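Local coordinates for HcgB (Methanococcus maripaludis, PDB 5D5P), which probably transfers a guanylyl group to a pyridinol precursor during biosynthesis of the iron-guanylylpyridinol cofactor of [Fe]-hydrogenase, at residues A[29-34]-A[151-156]; A[38-43]-A[63-68]; A[46-51]-A[137-142]; A[126-131]-A[143-148]. All coordinates share one frame; numbering follows the deposited sequence.

Interaction 1. Residues A[29-34]-A[151-156]; sequences AIQSTI and ERIGIV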
# COMPACT_ATOMS: atom_id res chain seq x y z
N ALA A 29 -0.96 -19.94 -4.76
CA ALA A 29 -0.93 -19.39 -6.12
C ALA A 29 0.00 -18.19 -6.24
O ALA A 29 0.71 -18.04 -7.23
CB ALA A 29 -2.33 -19.02 -6.56
N ILE A 30 -0.01 -17.31 -5.24
CA ILE A 30 0.90 -16.17 -5.23
C ILE A 30 2.37 -16.65 -5.17
O ILE A 30 3.24 -16.15 -5.90
CB ILE A 30 0.59 -15.24 -4.03
CG1 ILE A 30 -0.72 -14.47 -4.29
CG2 ILE A 30 1.74 -14.24 -3.81
CD1 ILE A 30 -1.28 -13.73 -3.04
N GLN A 31 2.63 -17.62 -4.31
CA GLN A 31 3.99 -18.13 -4.20
C GLN A 31 4.45 -18.71 -5.54
O GLN A 31 5.58 -18.50 -5.96
CB GLN A 31 4.08 -19.18 -3.09
CG GLN A 31 3.86 -18.63 -1.70
CD GLN A 31 3.97 -19.68 -0.62
OE1 GLN A 31 4.25 -20.85 -0.90
NE2 GLN A 31 3.75 -19.28 0.62
N SER A 32 3.54 -19.43 -6.20
CA SER A 32 3.85 -20.09 -7.46
C SER A 32 4.18 -19.09 -8.57
O SER A 32 5.12 -19.28 -9.33
CB SER A 32 2.68 -20.98 -7.88
OG SER A 32 2.96 -21.62 -9.10
N THR A 33 3.41 -18.01 -8.62
CA THR A 33 3.60 -16.96 -9.59
C THR A 33 4.95 -16.30 -9.43
O THR A 33 5.61 -15.99 -10.41
CB THR A 33 2.49 -15.90 -9.42
OG1 THR A 33 1.23 -16.52 -9.69
CG2 THR A 33 2.69 -14.73 -10.37
N ILE A 34 5.34 -16.07 -8.18
CA ILE A 34 6.63 -15.43 -7.88
C ILE A 34 7.78 -16.38 -8.21
O ILE A 34 8.74 -16.00 -8.88
CB ILE A 34 6.72 -14.96 -6.39
CG1 ILE A 34 5.79 -13.76 -6.16
CG2 ILE A 34 8.16 -14.60 -6.02
CD1 ILE A 34 5.61 -13.36 -4.69
N GLU A 151 7.78 -12.32 3.10
CA GLU A 151 7.39 -13.08 4.29
C GLU A 151 5.88 -13.12 4.51
O GLU A 151 5.35 -14.14 4.99
CB GLU A 151 8.03 -12.47 5.53
CG GLU A 151 9.48 -12.73 5.65
CD GLU A 151 10.04 -12.18 6.94
OE1 GLU A 151 9.33 -11.38 7.60
OE2 GLU A 151 11.17 -12.56 7.28
N ARG A 152 5.21 -12.04 4.15
CA ARG A 152 3.79 -11.96 4.43
C ARG A 152 2.95 -12.79 3.46
O ARG A 152 1.77 -13.00 3.73
CB ARG A 152 3.31 -10.51 4.48
CG ARG A 152 3.46 -9.79 3.22
CD ARG A 152 3.22 -8.29 3.48
NE ARG A 152 1.83 -7.95 3.74
CZ ARG A 152 0.86 -7.95 2.82
NH1 ARG A 152 -0.37 -7.58 3.17
NH2 ARG A 152 1.09 -8.36 1.57
N ILE A 153 3.54 -13.31 2.38
CA ILE A 153 2.83 -14.33 1.59
C ILE A 153 3.53 -15.70 1.67
O ILE A 153 3.26 -16.59 0.86
CB ILE A 153 2.62 -13.92 0.11
CG1 ILE A 153 3.89 -13.39 -0.56
CG2 ILE A 153 1.54 -12.86 0.05
CD1 ILE A 153 4.90 -14.49 -0.94
N GLY A 154 4.38 -15.86 2.69
CA GLY A 154 4.90 -17.17 3.07
C GLY A 154 6.23 -17.56 2.46
O GLY A 154 6.66 -18.72 2.57
N ILE A 155 6.90 -16.61 1.84
CA ILE A 155 8.23 -16.86 1.29
C ILE A 155 9.28 -16.27 2.23
O ILE A 155 9.36 -15.05 2.38
CB ILE A 155 8.40 -16.26 -0.11
CG1 ILE A 155 7.50 -16.98 -1.10
CG2 ILE A 155 9.86 -16.40 -0.54
CD1 ILE A 155 7.62 -16.49 -2.54
N VAL A 156 10.06 -17.15 2.85
CA VAL A 156 11.09 -16.73 3.78
C VAL A 156 12.49 -16.80 3.16
O VAL A 156 12.96 -17.86 2.74
CB VAL A 156 11.07 -17.58 5.07
CG1 VAL A 156 12.12 -17.08 6.03
CG2 VAL A 156 9.70 -17.50 5.72
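Q31 reaches from helix 24-35 to I153, G154 and I155, which follow the end of helix 138-151. From CB its chain leaves with CG anti to the carbonyl carbon (chi1 -67°) and then runs extended. CG passes 3.3 Å from I153 O and lies 4.0 Å from I155 CG1, the two side chains running past one another in opposite senses. CD stays beside I153 O, to which NE2 donates at 2.7 Å with an N-H...O angle of 170°. The oxygen lies in the plane of the Q31 amide, and the donor meets it on a lone pair. NE2 also rests 3.4 Å from G154 CA. G154, at a phi of 94°, is the C' residue of a Schellman motif, with G154 N bonded to E151 O at 3.0 Å; a CB here would run into NE2. Beside it, I34 CD1 meets I153 CD1 tip to tip at 4.0 Å, and I30 CG2 touches I153 CG1. G108 of the second subunit packs on both I30 and I153. An alanine in place of Q31 would probably leave I153 O without this donor and I155 CG1 without its CG neighbour. The contact thus combines one nearly straight amide-to-backbone bond with isoleucine packing.

Interaction 2. Residues A[38-43]-A[63-68]; sequences KNVTVA and ANISML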
# COMPACT_ATOMS: atom_id res chain seq x y z
N LYS A 38 10.01 -16.07 -15.03
CA LYS A 38 11.19 -16.27 -15.87
C LYS A 38 11.88 -14.98 -16.22
O LYS A 38 13.07 -14.97 -16.54
CB LYS A 38 10.83 -17.06 -17.13
CG LYS A 38 10.19 -18.38 -16.78
CD LYS A 38 11.07 -19.14 -15.80
CE LYS A 38 10.50 -20.50 -15.44
NZ LYS A 38 11.44 -21.27 -14.58
N ASN A 39 11.13 -13.88 -16.19
CA ASN A 39 11.68 -12.58 -16.51
C ASN A 39 11.12 -11.60 -15.51
O ASN A 39 9.91 -11.34 -15.45
CB ASN A 39 11.33 -12.19 -17.95
CG ASN A 39 12.08 -13.00 -18.96
OD1 ASN A 39 13.28 -12.81 -19.16
ND2 ASN A 39 11.39 -13.93 -19.61
N VAL A 40 12.02 -11.03 -14.72
CA VAL A 40 11.63 -10.13 -13.65
C VAL A 40 12.16 -8.76 -13.95
O VAL A 40 13.34 -8.62 -14.24
CB VAL A 40 12.19 -10.62 -12.29
CG1 VAL A 40 11.84 -9.64 -11.18
CG2 VAL A 40 11.65 -12.02 -11.95
N THR A 41 11.31 -7.74 -13.87
CA THR A 41 11.74 -6.37 -14.07
C THR A 41 11.67 -5.62 -12.76
O THR A 41 10.67 -5.69 -12.06
CB THR A 41 10.89 -5.64 -15.14
OG1 THR A 41 11.20 -6.16 -16.44
CG2 THR A 41 11.18 -4.14 -15.16
N VAL A 42 12.75 -4.92 -12.43
CA VAL A 42 12.75 -4.06 -11.26
C VAL A 42 12.61 -2.63 -11.76
O VAL A 42 13.39 -2.16 -12.59
CB VAL A 42 14.02 -4.22 -10.41
CG1 VAL A 42 13.88 -3.44 -9.15
CG2 VAL A 42 14.28 -5.71 -10.13
N ALA A 43 11.57 -1.96 -11.29
CA ALA A 43 11.19 -0.65 -11.81
C ALA A 43 12.03 0.43 -11.14
O ALA A 43 11.52 1.24 -10.39
CB ALA A 43 9.68 -0.39 -11.57
N ALA A 63 15.28 -16.75 -12.86
CA ALA A 63 14.81 -15.74 -13.79
C ALA A 63 15.91 -14.84 -14.32
O ALA A 63 16.94 -14.65 -13.67
CB ALA A 63 13.74 -14.89 -13.12
N ASN A 64 15.70 -14.30 -15.52
CA ASN A 64 16.48 -13.15 -15.96
C ASN A 64 15.94 -11.97 -15.19
O ASN A 64 14.75 -11.68 -15.30
CB ASN A 64 16.32 -12.93 -17.47
CG ASN A 64 16.62 -14.16 -18.28
OD1 ASN A 64 17.54 -14.92 -17.98
ND2 ASN A 64 15.82 -14.39 -19.33
N ILE A 65 16.78 -11.24 -14.47
CA ILE A 65 16.28 -10.08 -13.69
C ILE A 65 16.87 -8.84 -14.28
O ILE A 65 18.08 -8.76 -14.45
CB ILE A 65 16.65 -10.16 -12.18
CG1 ILE A 65 16.18 -11.49 -11.59
CG2 ILE A 65 16.02 -9.01 -11.44
CD1 ILE A 65 16.63 -11.70 -10.15
N SER A 66 16.04 -7.85 -14.59
CA SER A 66 16.52 -6.68 -15.35
C SER A 66 16.05 -5.39 -14.73
O SER A 66 14.99 -5.37 -14.12
CB SER A 66 15.99 -6.75 -16.79
OG SER A 66 16.40 -7.95 -17.41
N MET A 67 16.81 -4.30 -14.90
CA MET A 67 16.27 -2.98 -14.51
C MET A 67 15.37 -2.50 -15.62
O MET A 67 15.61 -2.76 -16.78
CB MET A 67 17.36 -1.91 -14.30
CG MET A 67 18.07 -1.91 -12.98
SD MET A 67 19.15 -0.46 -12.78
CE MET A 67 20.23 -0.71 -14.18
N LEU A 68 14.41 -1.67 -15.27
CA LEU A 68 13.57 -1.02 -16.26
C LEU A 68 14.36 0.08 -16.93
O LEU A 68 14.94 0.92 -16.25
CB LEU A 68 12.32 -0.46 -15.59
CG LEU A 68 11.29 0.27 -16.46
CD1 LEU A 68 10.66 -0.69 -17.44
CD2 LEU A 68 10.26 0.88 -15.58
O HOH W 1 12.65 -3.68 -18.33
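V40 is gripped through both its N-H and its carbonyl by the neighbouring strand: V40 N donates to N64 O at 2.9 Å and V40 O accepts from S66 N at 2.8 Å. The strands 39-43 and 64-67 are parallel neighbours, the two strands of a beta-alpha-beta unit whose helix is 47-57, and their axes approach to 4.7 Å with 23° between their directions. The same alternation continues as V42 N bonds to S66 O and V42 O takes L68 N, while N64 N bonds to K38 O. Side chains pair on each face. On the face with V40, V42, I65 and M67, V40 CG2 sits 3.7 Å from A63 CB, and V42 CG2 meets I65 CG2 at 4.0 Å as their side chains cross obliquely. On the face with N39, T41, N64 and S66, the T41 methyl is anti to the backbone N and comes 3.9 Å (CG2 to CB) from L68. The N39 and N64 side chains run alongside each other in the same direction, with amide planes 51° apart; N64 ND2 donates to N39 OD1 at 3.0 Å, tilted 30° from the acceptor's carbonyl plane. Further out, helix 47-57 covers the first face, F50 touching V42 and M67, while A89 of helix 81-92 packs on T41 and L68. Strand 97-103 continues the sheet beyond 39-43, bonding through T41 and A43. Where strand 39-43 begins, D96 OD2 accepts from both K38 N and N39 N.

Interaction 3. Residues A[46-51]-A[137-142]; sequences NEKKFK and PIDKTV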
# COMPACT_ATOMS: atom_id res chain seq x y z
N ASN A 46 18.25 2.94 -10.30
CA ASN A 46 19.32 3.00 -9.32
C ASN A 46 20.00 1.64 -9.16
O ASN A 46 19.35 0.67 -8.75
CB ASN A 46 18.77 3.47 -7.96
CG ASN A 46 19.85 3.64 -6.93
OD1 ASN A 46 20.14 2.74 -6.14
ND2 ASN A 46 20.51 4.79 -6.97
N GLU A 47 21.29 1.57 -9.48
CA GLU A 47 21.98 0.30 -9.56
C GLU A 47 22.10 -0.31 -8.17
O GLU A 47 22.02 -1.52 -8.00
CB GLU A 47 23.35 0.47 -10.21
CG GLU A 47 23.26 1.09 -11.60
CD GLU A 47 23.34 0.06 -12.73
OE1 GLU A 47 23.68 -1.11 -12.44
OE2 GLU A 47 23.07 0.44 -13.90
N LYS A 48 22.25 0.54 -7.16
CA LYS A 48 22.37 0.06 -5.78
C LYS A 48 21.08 -0.60 -5.29
O LYS A 48 21.13 -1.68 -4.70
CB LYS A 48 22.81 1.22 -4.90
CG LYS A 48 22.94 0.90 -3.46
CD LYS A 48 23.44 2.12 -2.66
CE LYS A 48 22.35 3.15 -2.43
NZ LYS A 48 22.83 4.29 -1.60
N LYS A 49 19.92 0.02 -5.54
CA LYS A 49 18.64 -0.61 -5.19
C LYS A 49 18.43 -1.86 -6.03
O LYS A 49 17.95 -2.88 -5.51
CB LYS A 49 17.47 0.36 -5.41
CG LYS A 49 17.54 1.57 -4.46
CD LYS A 49 16.27 2.43 -4.53
CE LYS A 49 16.54 3.78 -3.86
NZ LYS A 49 16.16 4.95 -4.69
N PHE A 50 18.78 -1.81 -7.32
CA PHE A 50 18.62 -2.98 -8.18
C PHE A 50 19.38 -4.18 -7.63
O PHE A 50 18.88 -5.31 -7.61
CB PHE A 50 19.09 -2.70 -9.60
CG PHE A 50 19.02 -3.90 -10.50
CD1 PHE A 50 17.81 -4.44 -10.86
CD2 PHE A 50 20.18 -4.50 -10.95
CE1 PHE A 50 17.75 -5.54 -11.68
CE2 PHE A 50 20.12 -5.61 -11.77
CZ PHE A 50 18.89 -6.13 -12.13
N LYS A 51 20.60 -3.93 -7.17
CA LYS A 51 21.39 -5.03 -6.63
C LYS A 51 20.74 -5.64 -5.39
O LYS A 51 20.70 -6.87 -5.22
CB LYS A 51 22.81 -4.58 -6.30
CG LYS A 51 23.67 -5.71 -5.69
CD LYS A 51 25.07 -5.27 -5.31
CE LYS A 51 25.83 -6.41 -4.61
NZ LYS A 51 25.59 -7.74 -5.26
N PRO A 137 19.77 3.62 6.25
CA PRO A 137 20.42 3.50 4.94
C PRO A 137 19.44 2.98 3.92
O PRO A 137 18.73 2.03 4.23
CB PRO A 137 21.53 2.50 5.17
CG PRO A 137 21.83 2.59 6.67
CD PRO A 137 20.50 2.89 7.31
N ILE A 138 19.40 3.59 2.74
CA ILE A 138 18.37 3.23 1.77
C ILE A 138 18.47 1.75 1.40
O ILE A 138 17.45 1.12 1.15
CB ILE A 138 18.46 4.11 0.50
CG1 ILE A 138 17.28 3.84 -0.42
CG2 ILE A 138 19.81 3.91 -0.19
CD1 ILE A 138 15.95 4.14 0.22
N ASP A 139 19.67 1.17 1.44
CA ASP A 139 19.78 -0.24 1.05
C ASP A 139 19.17 -1.15 2.09
O ASP A 139 18.52 -2.15 1.75
CB ASP A 139 21.24 -0.67 0.89
CG ASP A 139 21.89 -0.07 -0.31
OD1 ASP A 139 21.14 0.48 -1.15
OD2 ASP A 139 23.14 -0.16 -0.42
N LYS A 140 19.29 -0.75 3.34
CA LYS A 140 18.70 -1.55 4.41
C LYS A 140 17.20 -1.36 4.39
O LYS A 140 16.45 -2.29 4.66
CB LYS A 140 19.29 -1.16 5.76
CG LYS A 140 20.58 -1.94 6.08
CD LYS A 140 21.00 -1.78 7.53
CE LYS A 140 22.15 -2.72 7.87
NZ LYS A 140 22.51 -2.68 9.32
N THR A 141 16.75 -0.17 4.00
CA THR A 141 15.31 0.07 3.86
C THR A 141 14.68 -0.78 2.74
O THR A 141 13.66 -1.44 2.95
CB THR A 141 15.02 1.56 3.61
OG1 THR A 141 15.50 2.32 4.74
CG2 THR A 141 13.52 1.79 3.41
N VAL A 142 15.30 -0.80 1.56
CA VAL A 142 14.75 -1.58 0.45
C VAL A 142 14.79 -3.09 0.79
O VAL A 142 13.82 -3.80 0.55
CB VAL A 142 15.53 -1.28 -0.85
CG1 VAL A 142 15.06 -2.18 -1.99
CG2 VAL A 142 15.33 0.18 -1.23
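K48 leaves its helix with CG anti to the backbone N (chi1 178°) and bends at chi3 (77°), and this course takes its aliphatic chain across D139 at about a right angle. CG passes 3.0 Å from D139 OD1, and CE stays 3.2 Å from that oxygen. Beyond it, NZ rests 3.4 Å from I138 CG2. The ammonium is not in a salt bridge with the aspartate: NZ to D139 OD1 measures 4.2 Å, so the opposite charges are close without touching. D139 OD1 is buried here without a hydrogen-bonding partner in the model. The two segments are the starts of helices 47-57 and 138-151; the axes of 47-51 and 138-142 approach to 9.7 Å and cross at -37°. N46 is the N-cap of the first, its OD1 accepting from K49 N at 2.8 Å in the carbonyl plane. Because D139 stands in the first turn of the second helix, its negative charge may be eased by that helix end. An alanine in place of D139 would probably leave the K48 chain without the carboxylate it crosses and its ammonium without the nearby opposite charge. One residue on, K49 crosses both I138 and V142 at about a right angle: CE lies 3.5 Å from I138 CG1, and CD 4.1 Å from V142 CG2. R101, from strand 97-103, touches I138 and V142, and V52 of helix 47-57 packs on D139 and V142.

Interaction 4. Residues A[126-131]-A[143-148]; sequences SVSPSS and ELELIT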
# COMPACT_ATOMS: atom_id res chain seq x y z
N SER A 126 4.89 -3.82 0.90
CA SER A 126 5.23 -3.39 2.24
C SER A 126 5.47 -1.89 2.23
O SER A 126 5.64 -1.31 1.15
CB SER A 126 6.48 -4.12 2.71
OG SER A 126 7.49 -3.84 1.78
N VAL A 127 5.46 -1.26 3.39
CA VAL A 127 5.66 0.19 3.42
C VAL A 127 6.80 0.56 4.36
O VAL A 127 7.16 -0.22 5.22
CB VAL A 127 4.38 0.96 3.85
CG1 VAL A 127 3.31 0.85 2.75
CG2 VAL A 127 3.88 0.49 5.20
N SER A 128 7.40 1.73 4.15
CA SER A 128 8.42 2.23 5.05
C SER A 128 8.22 3.73 5.25
O SER A 128 7.65 4.41 4.38
CB SER A 128 9.82 1.94 4.46
OG SER A 128 9.94 2.49 3.14
N PRO A 129 8.65 4.26 6.40
CA PRO A 129 8.43 5.69 6.66
C PRO A 129 9.29 6.58 5.77
O PRO A 129 10.36 6.16 5.33
CB PRO A 129 8.84 5.86 8.12
CG PRO A 129 8.90 4.47 8.69
CD PRO A 129 9.28 3.58 7.56
N SER A 130 8.82 7.81 5.56
CA SER A 130 9.64 8.86 4.99
C SER A 130 11.00 8.96 5.69
O SER A 130 11.12 8.74 6.89
CB SER A 130 8.91 10.20 5.10
OG SER A 130 9.81 11.27 4.95
N SER A 131 12.04 9.36 4.96
CA SER A 131 13.32 9.56 5.59
C SER A 131 13.29 10.69 6.62
O SER A 131 14.11 10.74 7.50
CB SER A 131 14.38 9.83 4.53
OG SER A 131 14.03 10.97 3.77
N GLU A 143 15.89 -3.54 1.39
CA GLU A 143 16.01 -4.93 1.83
C GLU A 143 14.86 -5.34 2.75
O GLU A 143 14.19 -6.34 2.50
CB GLU A 143 17.34 -5.15 2.55
CG GLU A 143 17.53 -6.56 3.04
CD GLU A 143 18.86 -6.75 3.76
OE1 GLU A 143 19.44 -5.76 4.24
OE2 GLU A 143 19.34 -7.90 3.80
N LEU A 144 14.60 -4.55 3.80
CA LEU A 144 13.53 -4.86 4.73
C LEU A 144 12.16 -4.86 4.02
O LEU A 144 11.30 -5.69 4.33
CB LEU A 144 13.51 -3.88 5.89
CG LEU A 144 12.39 -4.08 6.91
CD1 LEU A 144 12.56 -5.47 7.53
CD2 LEU A 144 12.42 -3.00 7.98
N GLU A 145 11.96 -3.90 3.11
CA GLU A 145 10.67 -3.82 2.40
C GLU A 145 10.45 -5.12 1.66
O GLU A 145 9.35 -5.69 1.70
CB GLU A 145 10.64 -2.65 1.39
CG GLU A 145 10.49 -1.26 2.03
CD GLU A 145 10.75 -0.14 1.04
OE1 GLU A 145 11.05 -0.44 -0.14
OE2 GLU A 145 10.67 1.05 1.45
N LEU A 146 11.50 -5.60 1.00
CA LEU A 146 11.31 -6.75 0.11
C LEU A 146 11.15 -8.03 0.90
O LEU A 146 10.27 -8.86 0.61
CB LEU A 146 12.46 -6.87 -0.88
CG LEU A 146 12.39 -8.03 -1.86
CD1 LEU A 146 11.06 -8.01 -2.59
CD2 LEU A 146 13.54 -7.91 -2.88
N ILE A 147 11.98 -8.19 1.92
CA ILE A 147 11.90 -9.37 2.79
C ILE A 147 10.53 -9.40 3.47
O ILE A 147 9.90 -10.47 3.59
CB ILE A 147 13.02 -9.38 3.83
CG1 ILE A 147 14.36 -9.67 3.13
CG2 ILE A 147 12.77 -10.45 4.87
CD1 ILE A 147 15.54 -9.67 4.05
N THR A 148 10.05 -8.24 3.90
CA THR A 148 8.73 -8.16 4.53
C THR A 148 7.62 -8.56 3.55
O THR A 148 6.71 -9.32 3.90
CB THR A 148 8.45 -6.74 5.08
OG1 THR A 148 9.36 -6.48 6.17
CG2 THR A 148 7.05 -6.64 5.64
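S126 and S128, alternate residues of strand 122-128, both turn their side chains toward helix 138-151 and address different ends of E145. In each serine OG sits between the backbone N and the carbonyl carbon (chi1 58° in S126). S126 OG donates to the backbone oxygen E145 O at 2.6 Å, at a C=O...O angle of 108° and tilted from the carbonyl plane. S126 OG also lies 3.4 Å from E145 CB. E145 then runs extended from CG, carrying its carboxylate to S128, whose OG donates to OE2; the modelled 2.3 Å between S128 OG and E145 OE2 is doubtfully short. One turn further along the helix, T148 CG2 receives S126 CB at 3.9 Å, while T148 OG1 turns back to L144 O at 2.8 Å, from the face opposite T148 N. The axes of 126-128 and 143-148 come within 7.7 Å, 156° between their directions. E145 OE1 forms a salt bridge with R101 NE, and S128 O is bonded by R152 of the second subunit. The buried carboxylate is thus fixed first by R101 at OE1 and, to the extent the short contact is real, by the strand hydroxyl at OE2; together they would probably limit its rotation.

How the interactions relate
Interactions 3 and 4 share helix 138-151, with centres 11 Å apart; T141 CG2 touches S128 OG at 3.6 Å, and R101 is common to both. Interactions 2 and 3, 16 Å apart between centres, join through helix 47-57, where F50 CD1 comes 3.3 Å from M67 CG. Interaction 1 stands 17 Å (centre to centre) from both 2 and 4, and closes a chain loop that contains the other three. Interactions 1 and 4 both reach the dimer interface: R152 and S128 O pair across the dimer, linking interaction 1 of one subunit with interaction 4 of the other. No bound ligand places these contacts relative to an active site.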